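PDB 4UE0: fiber from Bovine adenovirus 4, which forms the trimeric fibre of the virion, whose C-terminal head domain, the part present here, probably attaches the virus to host-cell receptors. Local coordinates for the interface of chains A and B. Coordinates in Å, arbitrary orientation; residue numbers count along the deposited sequence, not the author numbering. Chains: chain A/B, Fiber.

Two patches of the same A–B subunit interface are described, their C-alpha centres about 18 Å apart. Contact 1 sets strands 70-77 and 83-93 of chain A against strand 70-77, the start of strand 83-93 and loop residues 110-112 of chain B. In contact 2, strand 114-120 and the loop at A:Ile32 and A:Arg33 meet strands 9-16 and 19-28 and loop residues B:Ser41 and B:Gln42. Strands 70-77 and 83-93 occur on both sides of contact 1, but with different residues. This non-equivalent pairing, with no exact two-fold, fits a cyclic trimer such as the three-copy assembly.

Contact 1: the interface of chains A and B. Residues chain A 71-73, 85-89, 102; chain B 75-77, 83, 110-112.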
# COMPACT_ATOMS: atom_id res chain seq x y z
N TYR A 71 -9.08 -8.18 2.12
CA TYR A 71 -9.49 -7.30 1.03
C TYR A 71 -8.41 -6.25 0.81
O TYR A 71 -8.05 -5.51 1.71
CB TYR A 71 -10.87 -6.62 1.31
CG TYR A 71 -11.22 -5.65 0.23
CD1 TYR A 71 -11.54 -6.08 -1.07
CD2 TYR A 71 -11.08 -4.30 0.43
CE1 TYR A 71 -11.71 -5.20 -2.10
CE2 TYR A 71 -11.26 -3.39 -0.60
CZ TYR A 71 -11.53 -3.84 -1.89
OH TYR A 71 -11.65 -2.97 -2.94
N ALA A 72 -7.94 -6.15 -0.44
CA ALA A 72 -6.95 -5.16 -0.85
C ALA A 72 -7.32 -4.63 -2.22
O ALA A 72 -8.35 -4.99 -2.78
CB ALA A 72 -5.55 -5.77 -0.85
N SER A 73 -6.51 -3.74 -2.79
CA SER A 73 -6.71 -3.28 -4.15
C SER A 73 -5.39 -3.24 -4.89
O SER A 73 -4.31 -3.21 -4.29
CB SER A 73 -7.39 -1.92 -4.23
OG SER A 73 -6.50 -0.91 -3.80
N THR A 85 -8.55 0.20 -11.37
CA THR A 85 -8.38 -0.30 -10.00
C THR A 85 -9.24 -1.54 -9.81
O THR A 85 -10.40 -1.57 -10.20
CB THR A 85 -8.76 0.79 -8.99
OG1 THR A 85 -7.96 1.94 -9.23
CG2 THR A 85 -8.52 0.33 -7.57
N TYR A 86 -8.65 -2.57 -9.22
CA TYR A 86 -9.29 -3.84 -8.92
C TYR A 86 -9.34 -4.10 -7.45
O TYR A 86 -8.33 -3.88 -6.75
CB TYR A 86 -8.56 -5.01 -9.58
CG TYR A 86 -8.36 -4.85 -11.06
CD1 TYR A 86 -7.22 -4.23 -11.55
CD2 TYR A 86 -9.27 -5.34 -11.98
CE1 TYR A 86 -6.98 -4.08 -12.89
CE2 TYR A 86 -9.05 -5.18 -13.35
CZ TYR A 86 -7.91 -4.57 -13.80
OH TYR A 86 -7.70 -4.42 -15.16
N GLY A 87 -10.48 -4.57 -6.98
CA GLY A 87 -10.56 -5.12 -5.65
C GLY A 87 -10.02 -6.54 -5.64
O GLY A 87 -10.22 -7.29 -6.61
N VAL A 88 -9.32 -6.91 -4.57
CA VAL A 88 -8.69 -8.21 -4.43
C VAL A 88 -9.19 -8.83 -3.12
O VAL A 88 -9.01 -8.27 -2.06
CB VAL A 88 -7.15 -8.10 -4.36
CG1 VAL A 88 -6.56 -9.50 -4.41
CG2 VAL A 88 -6.60 -7.23 -5.47
N THR A 89 -9.92 -9.93 -3.26
CA THR A 89 -10.49 -10.62 -2.09
C THR A 89 -9.82 -11.98 -1.99
O THR A 89 -9.88 -12.76 -2.95
CB THR A 89 -12.02 -10.76 -2.25
OG1 THR A 89 -12.61 -9.44 -2.37
CG2 THR A 89 -12.61 -11.45 -1.03
N SER A 102 -11.99 -8.08 -8.77
CA SER A 102 -13.33 -7.55 -8.95
C SER A 102 -13.80 -7.61 -10.39
O SER A 102 -15.01 -7.69 -10.65
CB SER A 102 -13.38 -6.13 -8.42
OG SER A 102 -12.36 -5.32 -8.99
N THR B 75 -9.91 1.68 -0.48
CA THR B 75 -10.99 1.37 -1.40
C THR B 75 -12.07 0.58 -0.70
O THR B 75 -11.87 -0.06 0.32
CB THR B 75 -10.50 0.56 -2.63
OG1 THR B 75 -10.08 -0.75 -2.22
CG2 THR B 75 -9.40 1.27 -3.43
N GLN B 76 -13.24 0.58 -1.36
CA GLN B 76 -14.31 -0.40 -1.13
C GLN B 76 -14.74 -0.98 -2.48
O GLN B 76 -14.79 -0.27 -3.47
CB GLN B 76 -15.53 0.21 -0.49
CG GLN B 76 -15.34 0.63 0.95
CD GLN B 76 -16.60 1.22 1.56
OE1 GLN B 76 -17.11 2.22 1.05
NE2 GLN B 76 -17.13 0.60 2.61
N GLN B 77 -15.00 -2.28 -2.46
CA GLN B 77 -15.58 -2.97 -3.60
C GLN B 77 -17.10 -2.94 -3.44
O GLN B 77 -17.64 -3.52 -2.52
CB GLN B 77 -15.04 -4.40 -3.69
CG GLN B 77 -15.65 -5.16 -4.84
CD GLN B 77 -14.97 -6.46 -5.05
OE1 GLN B 77 -13.75 -6.54 -5.13
NE2 GLN B 77 -15.74 -7.51 -5.18
N ILE B 83 -15.03 -0.40 -8.02
CA ILE B 83 -14.20 -0.01 -6.89
C ILE B 83 -14.27 1.49 -6.70
O ILE B 83 -14.05 2.25 -7.65
CB ILE B 83 -12.73 -0.43 -7.11
CG1 ILE B 83 -12.61 -1.93 -7.45
CG2 ILE B 83 -11.94 -0.11 -5.85
CD1 ILE B 83 -13.25 -2.88 -6.46
N MET B 110 -16.34 -3.98 3.38
CA MET B 110 -14.97 -3.86 3.87
C MET B 110 -14.23 -2.72 3.18
O MET B 110 -14.34 -2.53 1.96
CB MET B 110 -14.21 -5.16 3.62
CG MET B 110 -12.96 -5.31 4.50
SD MET B 110 -13.29 -5.52 6.25
CE MET B 110 -14.00 -7.17 6.26
N VAL B 111 -13.43 -2.01 3.96
CA VAL B 111 -12.50 -1.00 3.49
C VAL B 111 -11.10 -1.60 3.57
O VAL B 111 -10.76 -2.22 4.55
CB VAL B 111 -12.58 0.25 4.38
CG1 VAL B 111 -11.57 1.29 3.92
CG2 VAL B 111 -13.98 0.83 4.39
N SER B 112 -10.32 -1.44 2.50
CA SER B 112 -8.98 -1.98 2.48
C SER B 112 -8.07 -1.35 3.52
O SER B 112 -8.19 -0.17 3.85
CB SER B 112 -8.36 -1.84 1.08
OG SER B 112 -8.37 -0.51 0.65
O HOH W 1 -12.48 -8.90 -5.08
O HOH W 2 -6.60 -0.02 -1.29
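A hydrogen bond joins the phenol A:Tyr71 OH and the hydroxyl B:Thr75 OG1, 2.8 Å apart, donor undecided. A:Tyr71 reaches it with CG anti to its backbone N (chi1 176°), its side chain crossing B:Thr75 at about a right angle. B:Thr75 holds OG1 in the crowded position between N and carbonyl carbon (chi1 67°), with CG2 turned toward A:Ser73. In the second shell, B:Thr75 N donates to B:Ser112 OG at 2.9 Å, tying strand to loop.

Van der Waals contacts flank the ring. B:Ser112 N lies in plane at its edge. B:Gln77, extended with CG anti to N, brings CB toward A:Tyr71 CE1 from above the ring plane, and B:Ser112 CB approaches A:Tyr71 CE2 from the other side, at 3.7 Å; the amide plane of B:Gln77 stands 81° from the ring. Farther along, B:Ile83 presses its CD1 tip to 3.6 Å from A:Gly87 CA, while its CG2 branch meets A:Thr85 CG2. A:Gly87 N, next to that tip, donates to A:Ser102 OG at 2.9 Å.

Two waters extend the polar network. Water 1 joins B:Gln77 OE1 (2.7 Å) to A:Thr89 OG1; water 2 links A:Ser73 OG with B:Ser112 OG. The patch thus combines a tyrosine hydroxyl bond, isoleucine packing against the A:Gly87 backbone and A:Thr85, and water bridges, holding neighbouring subunits of the fibre head together.

Contact 2: the interface of chains A and B. Residues chain A 32-33, 35, 117-119, 121; chain B 11, 13, 22-24, 39, 41-42.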
# COMPACT_ATOMS: atom_id res chain seq x y z
N ILE A 32 -1.95 -6.69 22.69
CA ILE A 32 -3.00 -5.78 22.25
C ILE A 32 -3.80 -6.44 21.11
O ILE A 32 -5.04 -6.37 21.10
CB ILE A 32 -2.40 -4.43 21.73
CG1 ILE A 32 -1.46 -3.81 22.77
CG2 ILE A 32 -3.52 -3.47 21.30
CD1 ILE A 32 -0.90 -2.47 22.36
N ARG A 33 -3.10 -7.08 20.17
CA ARG A 33 -3.72 -7.62 18.97
C ARG A 33 -2.77 -8.58 18.24
O ARG A 33 -1.56 -8.58 18.50
CB ARG A 33 -4.09 -6.46 18.02
CG ARG A 33 -2.91 -5.60 17.56
CD ARG A 33 -3.30 -4.70 16.38
NE ARG A 33 -2.23 -3.79 15.94
CZ ARG A 33 -2.21 -3.11 14.79
NH1 ARG A 33 -3.18 -3.23 13.90
NH2 ARG A 33 -1.19 -2.29 14.53
N ILE A 35 -1.75 -9.16 14.25
CA ILE A 35 -1.89 -8.64 12.89
C ILE A 35 -1.50 -9.76 11.91
O ILE A 35 -0.47 -10.42 12.07
CB ILE A 35 -0.98 -7.44 12.63
CG1 ILE A 35 -1.08 -6.44 13.77
CG2 ILE A 35 -1.37 -6.79 11.33
CD1 ILE A 35 -0.01 -5.37 13.71
N SER A 117 -4.18 -6.40 5.38
CA SER A 117 -3.90 -6.55 6.80
C SER A 117 -5.21 -6.71 7.56
O SER A 117 -6.12 -5.89 7.38
CB SER A 117 -3.21 -5.25 7.35
OG SER A 117 -3.10 -5.28 8.77
N ILE A 118 -5.26 -7.75 8.40
CA ILE A 118 -6.36 -7.97 9.33
C ILE A 118 -5.80 -7.94 10.74
O ILE A 118 -4.79 -8.57 11.02
CB ILE A 118 -7.04 -9.32 9.05
CG1 ILE A 118 -7.88 -9.25 7.79
CG2 ILE A 118 -7.95 -9.71 10.22
CD1 ILE A 118 -8.46 -10.56 7.33
N THR A 119 -6.49 -7.23 11.63
CA THR A 119 -6.21 -7.31 13.06
C THR A 119 -7.27 -8.14 13.79
O THR A 119 -8.47 -7.94 13.59
CB THR A 119 -6.19 -5.91 13.68
OG1 THR A 119 -5.04 -5.24 13.20
CG2 THR A 119 -6.20 -5.97 15.21
N THR A 121 -8.33 -8.90 17.75
CA THR A 121 -8.12 -8.37 19.11
C THR A 121 -8.41 -9.46 20.15
O THR A 121 -8.99 -10.50 19.82
CB THR A 121 -9.03 -7.15 19.36
OG1 THR A 121 -10.40 -7.57 19.37
CG2 THR A 121 -8.83 -6.09 18.25
N SER B 11 0.28 0.40 18.92
CA SER B 11 -0.99 0.04 18.31
C SER B 11 -2.10 0.70 19.09
O SER B 11 -1.97 0.98 20.29
CB SER B 11 -1.22 -1.48 18.34
OG SER B 11 -0.21 -2.13 17.60
N VAL B 13 -6.43 0.09 19.11
CA VAL B 13 -7.70 -0.43 18.63
C VAL B 13 -8.77 0.56 19.08
O VAL B 13 -8.87 0.88 20.26
CB VAL B 13 -7.92 -1.84 19.19
CG1 VAL B 13 -9.27 -2.41 18.76
CG2 VAL B 13 -6.80 -2.76 18.73
N ALA B 22 -8.27 -0.68 13.72
CA ALA B 22 -7.03 -1.03 14.39
C ALA B 22 -5.88 -0.32 13.68
O ALA B 22 -5.56 -0.61 12.54
CB ALA B 22 -6.83 -2.53 14.37
N LEU B 23 -5.26 0.60 14.39
CA LEU B 23 -4.16 1.43 13.91
C LEU B 23 -2.83 0.99 14.49
O LEU B 23 -2.75 0.54 15.63
CB LEU B 23 -4.36 2.86 14.38
CG LEU B 23 -5.63 3.50 13.86
CD1 LEU B 23 -5.89 4.80 14.58
CD2 LEU B 23 -5.57 3.76 12.38
N GLY B 24 -1.81 1.13 13.68
CA GLY B 24 -0.44 0.95 14.13
C GLY B 24 0.35 2.18 13.76
O GLY B 24 0.09 2.85 12.77
N ASN B 39 -0.58 3.15 10.03
CA ASN B 39 -1.32 2.23 9.24
C ASN B 39 -2.59 1.78 9.91
O ASN B 39 -2.80 2.00 11.10
CB ASN B 39 -0.50 1.11 8.78
CG ASN B 39 0.07 0.36 9.87
OD1 ASN B 39 -0.53 0.17 10.94
ND2 ASN B 39 1.31 -0.06 9.66
N SER B 41 -5.57 -1.50 9.64
CA SER B 41 -6.04 -2.76 9.07
C SER B 41 -7.38 -2.55 8.33
O SER B 41 -8.04 -1.52 8.52
CB SER B 41 -6.16 -3.85 10.13
OG SER B 41 -4.89 -4.24 10.60
N GLN B 42 -7.77 -3.51 7.52
CA GLN B 42 -9.10 -3.42 6.91
C GLN B 42 -10.15 -3.33 8.01
O GLN B 42 -9.97 -3.84 9.13
CB GLN B 42 -9.37 -4.63 6.02
CG GLN B 42 -9.38 -5.99 6.71
CD GLN B 42 -9.50 -7.10 5.70
OE1 GLN B 42 -8.69 -7.21 4.78
NE2 GLN B 42 -10.51 -7.92 5.86
O HOH W 3 -6.62 -5.48 4.07
O HOH W 4 -8.95 -6.03 10.53
O HOH W 5 -2.79 -1.57 11.72
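A:Arg33 starts with CG in the crowded position between backbone N and carbonyl carbon (chi1 60°), then runs extended to NE, carrying its guanidinium across to chain B. A:Ser117 places OG anti to its N (chi1 172°), whereas A:Thr119 and B:Ser41 set their hydroxyls anti to the carbonyl carbon. These turns gather three hydroxyls: B:Ser41 OG is 2.8 Å from A:Ser117 OG and equally near A:Thr119 OG1, with donors undecided.

The guanidinium extends this cluster. Its NH1 donates to A:Thr119 OG1, 2.8 Å away and close to the guanidinium plane, and NH2 donates to B:Ser11 OG at 3.2 Å; the NE bond to that hydroxyl is weak. A:Ile35 CD1 sits over the centre of one face, 3.3 Å from A:Arg33 CZ, and the carbonyl B:Leu23 O lies off-centre over the opposite face. Water 5, in plane at the edge, connects NH1 to B:Ala22 O and B:Asn39 OD1. Contacts on both faces and bonds at the rim would fix the group's rotation, and the nearby carbonyl oxygens may favour its positive charge.

Main chain joins main chain where B:Gln42 N donates to A:Ser117 O at 2.9 Å, 166° at the hydrogen and nearly along the C=O axis. B:Gln42, CG in the crowded position and extended beyond it, lies alongside A:Ile118, pointing the same way, with B:Gln42 CD 3.4 Å from A:Ile118 CG1. Water 3 joins B:Gln42 OE1 to A:Ser117 N, and water 4 joins B:Gln42 O to A:Thr119 N. B:Ala22 CB packs 3.5 Å from A:Thr119 CB. This largely polar seam docks the C-terminal strand of one subunit onto its neighbour, supporting trimer assembly of the fibre head.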